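Local coordinates for peptidase M16 domain protein (Alicyclobacillus acidocaldarius subsp. acidocaldarius DSM 446, PDB 4XEA), which is probably a metal-dependent peptidase of the M16 (insulinase) family, taken to hydrolyse peptide bonds, at residues 149-162 with 309-321. Sequence-based numbering, arbitrary orientation.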
# COMPACT_ATOMS: atom_id res chain seq x y z
N TYR A 149 6.82 -4.97 18.82
CA TYR A 149 6.01 -3.79 19.15
C TYR A 149 5.37 -3.94 20.52
O TYR A 149 5.50 -3.05 21.37
CB TYR A 149 4.95 -3.61 18.06
CG TYR A 149 3.99 -2.51 18.30
CD1 TYR A 149 2.66 -2.79 18.62
CD2 TYR A 149 4.37 -1.20 18.24
CE1 TYR A 149 1.74 -1.79 18.84
CE2 TYR A 149 3.44 -0.16 18.47
CZ TYR A 149 2.14 -0.47 18.77
OH TYR A 149 1.21 0.52 18.99
N MSE A 150 4.73 -5.07 20.77
CA MSE A 150 4.04 -5.23 22.06
C MSE A 150 5.04 -5.33 23.22
O MSE A 150 4.75 -4.84 24.30
CB MSE A 150 3.02 -6.40 22.06
CG MSE A 150 1.70 -6.10 21.24
SE MSE A 150 0.80 -4.39 21.57
CE MSE A 150 0.83 -4.47 23.53
N GLU A 151 6.22 -5.89 22.97
CA GLU A 151 7.27 -5.96 24.02
C GLU A 151 7.73 -4.53 24.41
O GLU A 151 7.85 -4.22 25.58
CB GLU A 151 8.47 -6.81 23.58
CG GLU A 151 8.22 -8.32 23.53
CD GLU A 151 7.68 -8.90 24.85
OE1 GLU A 151 7.97 -8.33 25.95
OE2 GLU A 151 6.97 -9.92 24.78
N LEU A 152 7.89 -3.67 23.42
CA LEU A 152 8.24 -2.25 23.65
C LEU A 152 7.18 -1.57 24.53
O LEU A 152 7.49 -1.00 25.60
CB LEU A 152 8.42 -1.58 22.29
CG LEU A 152 8.79 -0.09 22.16
CD1 LEU A 152 7.64 0.75 22.61
CD2 LEU A 152 10.02 0.19 22.90
N LEU A 153 5.91 -1.69 24.14
CA LEU A 153 4.82 -1.11 24.93
C LEU A 153 4.74 -1.63 26.34
O LEU A 153 4.49 -0.82 27.31
CB LEU A 153 3.47 -1.26 24.22
CG LEU A 153 3.26 -0.48 22.90
CD1 LEU A 153 1.81 -0.66 22.32
CD2 LEU A 153 3.51 1.01 23.10
N ARG A 154 4.91 -2.94 26.48
CA ARG A 154 4.87 -3.59 27.77
C ARG A 154 6.05 -3.11 28.66
O ARG A 154 5.88 -2.94 29.86
CB ARG A 154 4.90 -5.11 27.67
CG ARG A 154 3.51 -5.75 27.44
CD ARG A 154 3.51 -7.29 27.65
NE ARG A 154 4.14 -8.09 26.60
CZ ARG A 154 3.54 -8.53 25.48
NH1 ARG A 154 4.22 -9.29 24.62
NH2 ARG A 154 2.28 -8.19 25.18
N ALA A 155 7.18 -2.84 28.04
CA ALA A 155 8.34 -2.30 28.75
C ALA A 155 8.11 -0.80 29.11
O ALA A 155 8.41 -0.35 30.23
CB ALA A 155 9.60 -2.49 27.90
N MSE A 156 7.55 -0.05 28.17
CA MSE A 156 7.36 1.37 28.33
C MSE A 156 6.31 1.77 29.38
O MSE A 156 6.55 2.70 30.17
CB MSE A 156 7.04 1.99 26.97
CG MSE A 156 6.77 3.47 26.95
SE MSE A 156 6.59 4.21 25.15
CE MSE A 156 8.32 4.00 24.57
N TYR A 157 5.18 1.07 29.39
CA TYR A 157 4.00 1.48 30.14
C TYR A 157 3.82 0.61 31.38
O TYR A 157 3.87 -0.61 31.32
CB TYR A 157 2.73 1.51 29.21
CG TYR A 157 2.74 2.66 28.29
CD1 TYR A 157 2.33 3.93 28.72
CD2 TYR A 157 3.22 2.54 26.98
CE1 TYR A 157 2.35 5.05 27.85
CE2 TYR A 157 3.25 3.64 26.12
CZ TYR A 157 2.86 4.88 26.56
OH TYR A 157 2.95 5.92 25.70
N HIS A 158 3.62 1.26 32.53
CA HIS A 158 3.37 0.57 33.77
C HIS A 158 1.93 0.05 33.89
O HIS A 158 1.72 -1.06 34.36
CB HIS A 158 3.61 1.48 34.99
CG HIS A 158 5.02 1.96 35.13
ND1 HIS A 158 5.80 1.65 36.23
CD2 HIS A 158 5.77 2.76 34.35
CE1 HIS A 158 6.99 2.21 36.08
NE2 HIS A 158 7.00 2.87 34.94
N GLU A 159 0.97 0.92 33.58
CA GLU A 159 -0.46 0.68 33.90
C GLU A 159 -1.42 1.08 32.77
O GLU A 159 -2.52 0.57 32.73
CB GLU A 159 -0.92 1.54 35.10
CG GLU A 159 -0.26 1.38 36.38
CD GLU A 159 -0.13 2.73 37.15
OE1 GLU A 159 -1.17 3.35 37.54
OE2 GLU A 159 1.05 3.13 37.38
N HIS A 160 -1.04 2.05 31.93
CA HIS A 160 -1.91 2.53 30.87
C HIS A 160 -2.41 1.36 29.98
O HIS A 160 -1.63 0.47 29.65
CB HIS A 160 -1.18 3.57 30.01
CG HIS A 160 -2.09 4.38 29.14
ND1 HIS A 160 -2.77 3.85 28.07
CD2 HIS A 160 -2.48 5.68 29.24
CE1 HIS A 160 -3.52 4.79 27.52
NE2 HIS A 160 -3.37 5.91 28.21
N PRO A 161 -3.72 1.33 29.64
CA PRO A 161 -4.24 0.25 28.80
C PRO A 161 -3.59 0.03 27.44
O PRO A 161 -3.72 -1.08 26.89
CB PRO A 161 -5.71 0.66 28.58
CG PRO A 161 -6.07 1.43 29.79
CD PRO A 161 -4.82 2.20 30.11
N VAL A 162 -2.88 1.03 26.92
CA VAL A 162 -2.18 0.92 25.65
C VAL A 162 -1.18 -0.26 25.67
O VAL A 162 -0.74 -0.75 24.63
CB VAL A 162 -1.51 2.25 25.25
CG1 VAL A 162 -0.27 2.53 26.15
CG2 VAL A 162 -1.10 2.24 23.72
N LEU A 309 0.20 9.85 18.84
CA LEU A 309 -0.25 10.78 19.88
C LEU A 309 -1.77 10.73 19.98
O LEU A 309 -2.49 10.76 18.95
CB LEU A 309 0.20 12.22 19.56
CG LEU A 309 -0.04 13.30 20.64
CD1 LEU A 309 0.55 12.95 22.01
CD2 LEU A 309 0.50 14.61 20.09
N SER A 310 -2.23 10.63 21.21
CA SER A 310 -3.64 10.49 21.54
C SER A 310 -3.90 11.41 22.75
O SER A 310 -2.98 12.06 23.26
CB SER A 310 -3.86 9.02 21.91
OG SER A 310 -5.20 8.69 22.04
N ASN A 311 -5.15 11.48 23.19
CA ASN A 311 -5.51 12.31 24.33
C ASN A 311 -4.82 11.93 25.65
O ASN A 311 -4.51 12.83 26.47
CB ASN A 311 -7.03 12.38 24.52
CG ASN A 311 -7.77 13.17 23.44
OD1 ASN A 311 -8.98 13.08 23.38
ND2 ASN A 311 -7.07 14.00 22.61
N THR A 312 -4.56 10.63 25.88
CA THR A 312 -4.03 10.17 27.15
C THR A 312 -2.64 9.52 27.09
O THR A 312 -2.11 9.10 28.12
CB THR A 312 -4.96 9.16 27.80
OG1 THR A 312 -4.93 7.92 27.03
CG2 THR A 312 -6.42 9.75 27.87
N PHE A 313 -2.03 9.47 25.91
CA PHE A 313 -0.66 8.92 25.81
C PHE A 313 -0.04 9.33 24.51
O PHE A 313 -0.73 9.78 23.59
CB PHE A 313 -0.71 7.39 25.88
CG PHE A 313 -1.32 6.76 24.67
CD1 PHE A 313 -0.49 6.34 23.61
CD2 PHE A 313 -2.68 6.61 24.53
CE1 PHE A 313 -1.02 5.80 22.48
CE2 PHE A 313 -3.22 6.05 23.39
CZ PHE A 313 -2.39 5.65 22.35
N GLY A 314 1.27 9.17 24.41
CA GLY A 314 1.95 9.28 23.13
C GLY A 314 3.34 8.66 23.18
O GLY A 314 3.96 8.56 24.25
N TYR A 315 3.84 8.27 22.00
CA TYR A 315 5.22 7.74 21.91
C TYR A 315 5.82 7.85 20.52
O TYR A 315 5.08 7.94 19.52
CB TYR A 315 5.26 6.27 22.33
CG TYR A 315 4.32 5.36 21.59
CD1 TYR A 315 4.66 4.80 20.34
CD2 TYR A 315 3.06 5.07 22.10
CE1 TYR A 315 3.76 4.00 19.64
CE2 TYR A 315 2.19 4.24 21.42
CZ TYR A 315 2.54 3.73 20.19
OH TYR A 315 1.67 2.93 19.51
N THR A 316 7.16 7.84 20.48
CA THR A 316 7.94 7.70 19.25
C THR A 316 8.51 6.28 19.18
O THR A 316 8.91 5.71 20.24
CB THR A 316 9.11 8.73 19.27
OG1 THR A 316 8.58 10.04 19.40
CG2 THR A 316 9.99 8.61 18.05
N LEU A 317 8.52 5.69 17.97
CA LEU A 317 9.18 4.43 17.66
C LEU A 317 10.08 4.54 16.44
O LEU A 317 9.67 5.09 15.39
CB LEU A 317 8.15 3.39 17.26
CG LEU A 317 7.17 2.93 18.31
CD1 LEU A 317 6.35 1.76 17.64
CD2 LEU A 317 7.91 2.47 19.58
N VAL A 318 11.28 3.99 16.54
CA VAL A 318 12.22 3.97 15.44
C VAL A 318 12.86 2.59 15.38
O VAL A 318 13.23 2.04 16.42
CB VAL A 318 13.36 5.01 15.63
CG1 VAL A 318 14.37 4.98 14.46
CG2 VAL A 318 12.78 6.41 15.81
N GLY A 319 13.03 2.06 14.19
CA GLY A 319 13.79 0.82 14.05
C GLY A 319 13.35 -0.01 12.86
O GLY A 319 12.79 0.51 11.91
N GLY A 320 13.64 -1.29 12.92
CA GLY A 320 13.33 -2.20 11.82
C GLY A 320 14.32 -3.34 11.92
O GLY A 320 14.85 -3.62 13.02
N ASN A 321 14.57 -4.00 10.79
CA ASN A 321 15.55 -5.06 10.70
C ASN A 321 16.95 -4.51 11.01
O ASN A 321 17.32 -3.43 10.53
CB ASN A 321 15.58 -5.70 9.30
CG ASN A 321 14.30 -6.45 8.95
OD1 ASN A 321 13.57 -6.91 9.82
ND2 ASN A 321 14.05 -6.59 7.65
O HOH W 1 2.58 8.30 27.02
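Tyr315 and Leu317 of strand 314-321, with Phe313 just before it, line one face of the five-stranded sheet of this M16-type fold and meet the C-terminal half of helix 144-156 and the loop after it. Tyr149 OH and Tyr315 OH share a short hydrogen bond of 2.5 Å, and the two side chains cross at about a right angle. Tyr149 reaches the strand because its CG is anti to the backbone N (chi1 176°). Leu317 CD1 lies at the edge of the same ring, 3.6 Å from Tyr149 CE2. Leu317 CD2 packs tightly on Leu152 CD1, at 3.5 Å. Over one face of the Tyr315 ring sits Leu153 CD2, a CH-pi contact. Met156, a selenomethionine, places SE 3.7 Å from Tyr315 CB. The same SE lies 5.3 Å from the centroid of the Tyr315 ring, an oblique Met-aromatic contact. Tyr157 OH donates to a water at 2.7 Å, and Gly314 N donates to the same water. Val162 CG2 lies over one face of the Phe313 ring, 4.0 Å from its centroid. His160 is held at two ring nitrogens: ND1 accepts from Val162 N in the ring plane, and NE2 hydrogen-bonds Thr312 OG1 at 2.8 Å. Phe313 CB lies over one face of the imidazole, toward the rim, in a CH-pi contact. With an alanine here, Thr312 OG1 and Val162 N would probably each lose this bonding partner, and a gap would open beside Phe313. Leu152 and Met156 also touch Val416 of strand 415-422. A helix from between strands of the six-stranded sheet thus lies on the five-stranded one, joining the two alpha/beta units of the M16 fold.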